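Local coordinates for Lic12234 (Leptospira interrogans, PDB 4TZH), which is of unknown function but is a leucine-rich repeat protein of a pathogen, proposed as a virulence factor and probably acting through binding to other molecules, at residues K81-L86 against N101-I106; K87-L92 against G107-L112. One frame throughout, in Å; residues are numbered along the deposited sequence. Where two conformers were deposited one is given.

In the fold
Both contacts join the same two successive coils of the leucine-rich repeat solenoid, and their segments follow directly on one another along the chain. Contact 1 pairs the 3-10 turns of 81-85 and 104-106 on the side away from the parallel sheet; contact 2 pairs the loop and start of strand 91-93 with the loop leading into strand 114-116. Each is only partly buried, with leucine or isoleucine inside and charged groups outside, but contact 2 buries about twice the area and has the larger apolar part. Contact 1 turns on one lysine-carboxylate network, contact 2 on two separate lysines. They meet, for instance, where Leu109 CD2 packs on the carbonyl oxygens of Ile83 and Leu86.

Contact 1 (K81-L86 against N101-I106); sequences KEIQKL and NLPEEI. With ZN (zinc ion), chain F.
The carboxylate of Glu105 lies beneath the side chain of Lys81, whose CG sits over one face, 3.8 Å from Glu105 CD; Glu104 CG, from the same segment as Glu105, is on the other side of the plane. Toward the same face as Lys81 CG, Lys81 NZ donates to Glu105 OE2 at 2.8 Å, from the syn side and 29° out of the carboxylate plane. A bend at the last torsion (chi4 -74°) turns NZ back to that oxygen after an otherwise extended chain. A water accepts from Lys81 NZ and donates to Glu105 OE1 at 2.7 Å, so both carboxylate oxygens are held and the group's rotation is restrained. Glu104 adds a longer salt bridge, its OE2 3.5 Å from Lys81 NZ, which places the ammonium between two acidic side chains and would help to balance their charge.

Beneath this polar layer the contact is apolar. Ile83 crosses Glu105 at about a right angle, with CG1 3.9 Å from Glu105 CB, and its CD1 reaches Pro103 CG at 4.3 Å. Gln84 CB packs against Glu105 CG, next to the isoleucine. Glu82 points away from segment 101-106; its flat carboxylate chelates a zinc ion through both oxygens, OE1 at 2.1 Å, and Glu58 of the preceding coil completes the link between coils. Short 3-10 turns stacked side by side, isoleucine inward and charged residues outward, are typical of the convex side of a leucine-rich repeat solenoid.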
ATOM      1  N   LYS A  81     -11.287  -7.541   3.140  1.00 21.94           N
ATOM      2  CA  LYS A  81     -10.435  -8.695   2.851  1.00 22.61           C
ATOM      3  C   LYS A  81     -10.157  -8.835   1.347  1.00 25.79           C
ATOM      4  O   LYS A  81      -9.141  -9.412   0.964  1.00 25.00           O
ATOM      5  CB  LYS A  81     -11.098  -9.984   3.361  1.00 25.76           C
ATOM      6  CG  LYS A  81     -11.005 -10.104   4.869  1.00 32.50           C
ATOM      7  CD  LYS A  81     -11.360 -11.512   5.312  1.00 36.06           C
ATOM      8  CE  LYS A  81     -11.271 -11.628   6.797  1.00 42.32           C
ATOM      9  NZ  LYS A  81      -9.869 -11.666   7.306  1.00 47.09           N
ATOM     10  N   GLU A  82     -11.069  -8.303   0.489  1.00 22.31           N
ATOM     11  CA  GLU A  82     -10.937  -8.414  -0.959  1.00 21.37           C
ATOM     12  C   GLU A  82      -9.663  -7.764  -1.517  1.00 22.80           C
ATOM     13  O   GLU A  82      -9.319  -8.027  -2.672  1.00 22.20           O
ATOM     14  CB  GLU A  82     -12.187  -7.882  -1.673  1.00 22.67           C
ATOM     15  CG  GLU A  82     -13.404  -8.802  -1.540  1.00 24.64           C
ATOM     16  CD  GLU A  82     -14.239  -8.743  -0.264  1.00 26.72           C
ATOM     17  OE1 GLU A  82     -13.868  -8.027   0.696  1.00 24.75           O
ATOM     18  OE2 GLU A  82     -15.317  -9.383  -0.273  1.00 29.13           O
ATOM     19  N   ILE A  83      -8.942  -6.971  -0.705  1.00 20.01           N
ATOM     20  CA  ILE A  83      -7.655  -6.445  -1.180  1.00 19.32           C
ATOM     21  C   ILE A  83      -6.704  -7.590  -1.532  1.00 23.88           C
ATOM     22  O   ILE A  83      -5.810  -7.409  -2.358  1.00 23.12           O
ATOM     23  CB  ILE A  83      -6.996  -5.463  -0.177  1.00 23.01           C
ATOM     24  CG1 ILE A  83      -6.632  -6.109   1.189  1.00 25.11           C
ATOM     25  CG2 ILE A  83      -7.859  -4.243   0.007  1.00 26.35           C
ATOM     26  CD1 ILE A  83      -5.514  -5.336   2.010  1.00 34.30           C
ATOM     27  N   GLN A  84      -6.895  -8.772  -0.942  1.00 22.36           N
ATOM     28  CA  GLN A  84      -6.019  -9.897  -1.236  1.00 23.00           C
ATOM     29  C   GLN A  84      -6.067 -10.335  -2.695  1.00 26.03           C
ATOM     30  O   GLN A  84      -5.172 -11.060  -3.124  1.00 27.40           O
ATOM     31  CB  GLN A  84      -6.307 -11.075  -0.303  1.00 25.02           C
ATOM     32  CG  GLN A  84      -7.582 -11.796  -0.644  1.00 24.77           C
ATOM     33  CD  GLN A  84      -7.924 -12.791   0.428  1.00 41.35           C
ATOM     34  OE1 GLN A  84      -7.077 -13.547   0.908  1.00 39.72           O
ATOM     35  NE2 GLN A  84      -9.152 -12.739   0.855  1.00 35.51           N
ATOM     36  N   LYS A  85      -7.135  -9.940  -3.452  1.00 21.87           N
ATOM     37  CA  LYS A  85      -7.255 -10.326  -4.845  1.00 22.82           C
ATOM     38  C   LYS A  85      -6.397  -9.460  -5.761  1.00 22.99           C
ATOM     39  O   LYS A  85      -6.311  -9.757  -6.954  1.00 23.83           O
ATOM     40  CB  LYS A  85      -8.726 -10.279  -5.287  1.00 26.12           C
ATOM     41  CG  LYS A  85      -9.585 -11.270  -4.497  1.00 33.82           C
ATOM     42  CD  LYS A  85     -10.971 -11.445  -5.109  1.00 42.01           C
ATOM     43  CE  LYS A  85     -11.911 -10.314  -4.750  1.00 47.24           C
ATOM     44  NZ  LYS A  85     -13.322 -10.580  -5.163  1.00 41.42           N
ATOM     45  N   LEU A  86      -5.744  -8.407  -5.227  1.00 19.38           N
ATOM     46  CA  LEU A  86      -4.910  -7.520  -6.046  1.00 18.89           C
ATOM     47  C   LEU A  86      -3.534  -8.128  -6.258  1.00 21.32           C
ATOM     48  O   LEU A  86      -2.512  -7.585  -5.848  1.00 20.34           O
ATOM     49  CB  LEU A  86      -4.860  -6.126  -5.407  1.00 18.62           C
ATOM     50  CG  LEU A  86      -6.219  -5.473  -5.180  1.00 20.80           C
ATOM     51  CD1 LEU A  86      -6.051  -4.109  -4.508  1.00 20.97           C
ATOM     52  CD2 LEU A  86      -7.022  -5.339  -6.499  1.00 22.71           C
ATOM     53  N   ASN A 101      -3.077  -0.355  12.499  1.00 28.08           N
ATOM     54  CA  ASN A 101      -2.748  -1.761  12.251  0.50 29.07           C
ATOM     55  C   ASN A 101      -2.880  -2.073  10.764  1.00 31.32           C
ATOM     56  O   ASN A 101      -3.712  -1.449  10.101  1.00 31.02           O
ATOM     57  CB  ASN A 101      -3.692  -2.683  13.022  0.50 32.74           C
ATOM     58  CG  ASN A 101      -3.487  -2.670  14.516  0.50 43.44           C
ATOM     59  OD1 ASN A 101      -2.649  -3.392  15.061  0.50 43.21           O
ATOM     60  ND2 ASN A 101      -4.250  -1.848  15.206  0.50 33.60           N
ATOM     61  N   LEU A 102      -2.110  -3.040  10.260  1.00 26.92           N
ATOM     62  CA  LEU A 102      -2.253  -3.505   8.875  1.00 28.23           C
ATOM     63  C   LEU A 102      -2.900  -4.874   8.964  1.00 31.60           C
ATOM     64  O   LEU A 102      -2.497  -5.677   9.819  1.00 33.08           O
ATOM     65  CB  LEU A 102      -0.902  -3.705   8.173  1.00 29.19           C
ATOM     66  CG  LEU A 102      -0.117  -2.541   7.697  1.00 33.32           C
ATOM     67  CD1 LEU A 102       1.142  -3.052   7.006  1.00 33.02           C
ATOM     68  CD2 LEU A 102      -0.926  -1.693   6.684  1.00 34.33           C
ATOM     69  N   PRO A 103      -3.869  -5.198   8.087  1.00 29.57           N
ATOM     70  CA  PRO A 103      -4.485  -6.533   8.148  1.00 31.01           C
ATOM     71  C   PRO A 103      -3.574  -7.606   7.572  1.00 34.04           C
ATOM     72  O   PRO A 103      -2.666  -7.283   6.797  1.00 33.33           O
ATOM     73  CB  PRO A 103      -5.750  -6.371   7.301  1.00 32.79           C
ATOM     74  CG  PRO A 103      -5.392  -5.316   6.308  1.00 35.27           C
ATOM     75  CD  PRO A 103      -4.455  -4.367   7.016  1.00 30.60           C
ATOM     76  N   GLU A 104      -3.818  -8.870   7.933  1.00 33.39           N
ATOM     77  CA  GLU A 104      -3.057 -10.017   7.437  1.00 33.69           C
ATOM     78  C   GLU A 104      -3.041 -10.059   5.901  1.00 34.92           C
ATOM     79  O   GLU A 104      -2.054 -10.509   5.327  1.00 33.71           O
ATOM     80  CB  GLU A 104      -3.605 -11.342   8.018  1.00 36.81           C
ATOM     81  CG  GLU A 104      -5.110 -11.564   7.863  1.00 51.95           C
ATOM     82  CD  GLU A 104      -5.835 -12.149   9.064  1.00 79.67           C
ATOM     83  OE1 GLU A 104      -5.228 -12.966   9.793  1.00 84.93           O
ATOM     84  OE2 GLU A 104      -7.012 -11.782   9.279  1.00 72.58           O
ATOM     85  N   GLU A 105      -4.117  -9.547   5.245  1.00 29.78           N
ATOM     86  CA  GLU A 105      -4.280  -9.574   3.789  1.00 28.09           C
ATOM     87  C   GLU A 105      -3.245  -8.757   3.050  1.00 29.80           C
ATOM     88  O   GLU A 105      -3.026  -8.984   1.856  1.00 28.10           O
ATOM     89  CB  GLU A 105      -5.704  -9.161   3.365  1.00 29.19           C
ATOM     90  CG  GLU A 105      -6.737 -10.229   3.690  1.00 30.52           C
ATOM     91  CD  GLU A 105      -7.171 -10.306   5.138  1.00 42.51           C
ATOM     92  OE1 GLU A 105      -7.005  -9.298   5.863  1.00 34.61           O
ATOM     93  OE2 GLU A 105      -7.696 -11.371   5.538  1.00 42.61           O
ATOM     94  N   ILE A 106      -2.582  -7.828   3.759  1.00 26.45           N
ATOM     95  CA  ILE A 106      -1.501  -7.074   3.122  1.00 26.51           C
ATOM     96  C   ILE A 106      -0.441  -8.057   2.589  1.00 28.60           C
ATOM     97  O   ILE A 106       0.142  -7.812   1.528  1.00 27.01           O
ATOM     98  CB  ILE A 106      -0.876  -6.016   4.090  1.00 29.41           C
ATOM     99  CG1 ILE A 106      -0.109  -4.948   3.282  1.00 30.33           C
ATOM    100  CG2 ILE A 106       0.017  -6.625   5.208  1.00 32.71           C
ATOM    101  CD1 ILE A 106      -1.025  -3.836   2.779  1.00 39.75           C
TER
HETATM  102 ZN    ZN F 304     -15.318  -8.678   2.019  0.85 24.51          ZN
HETATM  103  O   HOH W   1      -8.747  -8.963   7.869  1.00 51.68           O

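Contact 2 (K87-L92 against G107-L112). With ZN (zinc ion), chain E.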
ATOM      1  N   LYS A  87      -3.529  -9.303  -6.933  1.00 20.00           N
ATOM      2  CA  LYS A  87      -2.313 -10.085  -7.131  1.00 20.82           C
ATOM      3  C   LYS A  87      -1.333  -9.524  -8.113  1.00 23.23           C
ATOM      4  O   LYS A  87      -0.204 -10.033  -8.206  1.00 22.77           O
ATOM      5  CB  LYS A  87      -2.661 -11.538  -7.542  1.00 24.27           C
ATOM      6  CG  LYS A  87      -3.608 -12.255  -6.601  1.00 33.06           C
ATOM      7  CD  LYS A  87      -2.944 -12.527  -5.278  1.00 35.66           C
ATOM      8  CE  LYS A  87      -3.709 -13.541  -4.482  1.00 33.11           C
ATOM      9  NZ  LYS A  87      -3.264 -13.509  -3.072  1.00 34.38           N
ATOM     10  N   ASN A  88      -1.746  -8.469  -8.857  1.00 19.29           N
ATOM     11  CA  ASN A  88      -0.848  -7.856  -9.820  1.00 18.02           C
ATOM     12  C   ASN A  88      -0.349  -6.500  -9.294  1.00 16.97           C
ATOM     13  O   ASN A  88       0.415  -5.820  -9.978  1.00 17.43           O
ATOM     14  CB  ASN A  88      -1.569  -7.640 -11.112  1.00 19.12           C
ATOM     15  CG  ASN A  88      -1.665  -8.928 -11.872  1.00 26.42           C
ATOM     16  OD1 ASN A  88      -0.664  -9.634 -12.031  1.00 23.23           O
ATOM     17  ND2 ASN A  88      -2.865  -9.287 -12.280  1.00 27.91           N
ATOM     18  N   LEU A  89      -0.724  -6.142  -8.062  1.00 15.58           N
ATOM     19  CA  LEU A  89      -0.309  -4.850  -7.521  1.00 14.58           C
ATOM     20  C   LEU A  89       1.185  -4.802  -7.272  1.00 15.39           C
ATOM     21  O   LEU A  89       1.718  -5.686  -6.579  1.00 16.37           O
ATOM     22  CB  LEU A  89      -1.102  -4.592  -6.247  1.00 14.85           C
ATOM     23  CG  LEU A  89      -1.127  -3.130  -5.791  1.00 18.04           C
ATOM     24  CD1 LEU A  89      -1.986  -2.289  -6.729  1.00 18.55           C
ATOM     25  CD2 LEU A  89      -1.648  -2.984  -4.361  1.00 17.41           C
ATOM     26  N   GLU A  90       1.856  -3.748  -7.771  1.00 15.59           N
ATOM     27  CA  GLU A  90       3.305  -3.582  -7.676  1.00 14.15           C
ATOM     28  C   GLU A  90       3.698  -2.430  -6.774  1.00 15.15           C
ATOM     29  O   GLU A  90       4.778  -2.466  -6.178  1.00 14.95           O
ATOM     30  CB  GLU A  90       3.915  -3.332  -9.076  1.00 16.32           C
ATOM     31  CG  GLU A  90       3.636  -4.507 -10.027  1.00 18.09           C
ATOM     32  CD  GLU A  90       4.284  -4.431 -11.403  1.00 22.61           C
ATOM     33  OE1 GLU A  90       5.127  -3.540 -11.605  1.00 22.92           O
ATOM     34  OE2 GLU A  90       3.990  -5.274 -12.271  1.00 20.77           O
ATOM     35  N   VAL A  91       2.857  -1.383  -6.707  1.00 14.05           N
ATOM     36  CA  VAL A  91       3.185  -0.198  -5.911  1.00 12.95           C
ATOM     37  C   VAL A  91       1.943   0.203  -5.136  1.00 15.78           C
ATOM     38  O   VAL A  91       0.853   0.290  -5.737  1.00 15.03           O
ATOM     39  CB  VAL A  91       3.604   0.979  -6.806  1.00 15.60           C
ATOM     40  CG1 VAL A  91       3.929   2.233  -5.965  1.00 16.37           C
ATOM     41  CG2 VAL A  91       4.798   0.595  -7.684  1.00 15.92           C
ATOM     42  N   LEU A  92       2.106   0.434  -3.841  1.00 13.75           N
ATOM     43  CA  LEU A  92       0.990   0.826  -2.985  1.00 14.14           C
ATOM     44  C   LEU A  92       1.427   2.027  -2.141  1.00 13.91           C
ATOM     45  O   LEU A  92       2.345   1.912  -1.316  1.00 13.82           O
ATOM     46  CB  LEU A  92       0.600  -0.350  -2.097  1.00 14.18           C
ATOM     47  CG  LEU A  92      -0.512  -0.103  -1.090  1.00 16.65           C
ATOM     48  CD1 LEU A  92      -1.770   0.488  -1.747  1.00 16.29           C
ATOM     49  CD2 LEU A  92      -0.905  -1.442  -0.420  1.00 17.97           C
ATOM     50  N   GLY A 107      -0.215  -9.144   3.310  1.00 26.58           N
ATOM     51  CA  GLY A 107       0.774 -10.138   2.935  1.00 26.12           C
ATOM     52  C   GLY A 107       0.417 -10.952   1.721  1.00 28.29           C
ATOM     53  O   GLY A 107       1.238 -11.753   1.282  1.00 30.47           O
ATOM     54  N   GLU A 108      -0.812 -10.779   1.161  1.00 24.23           N
ATOM     55  CA  GLU A 108      -1.256 -11.541  -0.000  1.00 23.30           C
ATOM     56  C   GLU A 108      -0.979 -10.828  -1.308  1.00 23.73           C
ATOM     57  O   GLU A 108      -1.333 -11.318  -2.374  1.00 24.33           O
ATOM     58  CB  GLU A 108      -2.761 -11.887   0.100  1.00 25.53           C
ATOM     59  CG  GLU A 108      -3.082 -12.918   1.172  1.00 34.86           C
ATOM     60  CD  GLU A 108      -2.509 -14.300   0.931  1.00 60.72           C
ATOM     61  OE1 GLU A 108      -2.188 -14.614  -0.238  1.00 42.00           O
ATOM     62  OE2 GLU A 108      -2.382 -15.069   1.910  1.00 67.46           O
ATOM     63  N   LEU A 109      -0.335  -9.663  -1.254  1.00 19.71           N
ATOM     64  CA  LEU A 109      -0.061  -8.859  -2.455  1.00 18.84           C
ATOM     65  C   LEU A 109       1.248  -9.399  -3.044  1.00 19.57           C
ATOM     66  O   LEU A 109       2.318  -8.805  -2.909  1.00 20.81           O
ATOM     67  CB  LEU A 109       0.019  -7.389  -2.039  1.00 18.66           C
ATOM     68  CG  LEU A 109      -1.273  -6.827  -1.425  1.00 21.01           C
ATOM     69  CD1 LEU A 109      -1.083  -5.412  -0.907  1.00 19.94           C
ATOM     70  CD2 LEU A 109      -2.426  -6.896  -2.395  1.00 22.51           C
ATOM     71  N   GLU A 110       1.139 -10.524  -3.722  1.00 20.41           N
ATOM     72  CA  GLU A 110       2.273 -11.284  -4.190  1.00 23.16           C
ATOM     73  C   GLU A 110       3.316 -10.546  -5.005  1.00 20.85           C
ATOM     74  O   GLU A 110       4.518 -10.878  -4.869  1.00 23.99           O
ATOM     75  CB  GLU A 110       1.785 -12.515  -4.976  1.00 27.18           C
ATOM     76  CG  GLU A 110       1.449 -13.675  -4.058  1.00 45.37           C
ATOM     77  CD  GLU A 110       0.314 -14.571  -4.511  1.00 74.10           C
ATOM     78  OE1 GLU A 110       0.459 -15.239  -5.562  1.00 72.43           O
ATOM     79  OE2 GLU A 110      -0.701 -14.646  -3.782  1.00 68.48           O
ATOM     80  N   LYS A 111       2.908  -9.570  -5.844  1.00 18.25           N
ATOM     81  CA  LYS A 111       3.883  -8.908  -6.700  1.00 17.77           C
ATOM     82  C   LYS A 111       4.288  -7.548  -6.111  1.00 18.70           C
ATOM     83  O   LYS A 111       4.998  -6.793  -6.775  1.00 18.71           O
ATOM     84  CB  LYS A 111       3.280  -8.672  -8.081  1.00 18.95           C
ATOM     85  CG  LYS A 111       3.268  -9.944  -8.943  1.00 20.39           C
ATOM     86  CD  LYS A 111       2.712  -9.536 -10.318  1.00 22.43           C
ATOM     87  CE  LYS A 111       2.595 -10.709 -11.233  1.00 26.96           C
ATOM     88  NZ  LYS A 111       2.010 -10.228 -12.509  1.00 26.42           N
ATOM     89  N   LEU A 112       3.851  -7.237  -4.883  1.00 16.32           N
ATOM     90  CA  LEU A 112       4.145  -5.887  -4.362  1.00 16.32           C
ATOM     91  C   LEU A 112       5.626  -5.654  -4.205  1.00 16.72           C
ATOM     92  O   LEU A 112       6.312  -6.463  -3.553  1.00 18.72           O
ATOM     93  CB  LEU A 112       3.408  -5.720  -3.039  1.00 16.39           C
ATOM     94  CG  LEU A 112       3.325  -4.274  -2.517  1.00 17.80           C
ATOM     95  CD1 LEU A 112       2.498  -3.403  -3.439  1.00 19.04           C
ATOM     96  CD2 LEU A 112       2.731  -4.233  -1.108  1.00 18.78           C
TER
HETATM   97 ZN    ZN E 303       4.975  -5.181 -13.983  0.75 20.78          ZN
HETATM   98  O   HOH W   2       1.701  -6.754 -12.218  1.00 22.21           O
HETATM   99  O   HOH W   3       4.073  -6.644 -15.165  1.00 23.49           O
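Leu112 CD1 packs 3.8 Å from Leu92 CB, and Leu109 CD1 meets Leu92 CD2 at 4.0 Å, the two side chains crossing at about a right angle. With Leu89, whose CD2 touches both CD1 methyls, they form part of the leucine core stacked between successive coils of a leucine-rich repeat solenoid. Around this core, polar groups tie the loops together. Lys87 NZ donates to Glu108 O at 3.0 Å, in the carbonyl plane on a lone pair, and to Glu110 OE2 at 2.9 Å, from the anti side and 33° out of the carboxylate plane. Glu108 OE1 adds a salt bridge, so one ammonium gathers three oxygens of segment 107-112, with a weak bond to Gln84 O besides.

At the other end Lys111, extended beyond CG, runs beside Asn88 in the same direction, and its NZ meets Asn88 OD1 at 2.8 Å in the amide plane, the C=O...N angle 157°. The amide nitrogen, Asn88 ND2, donates to Lys64 O of the preceding coil, which fixes how the amide is turned. Further out, a water donates to Asn88 O and to Glu90 OE2, the same oxygen that binds a zinc ion at 2.0 Å.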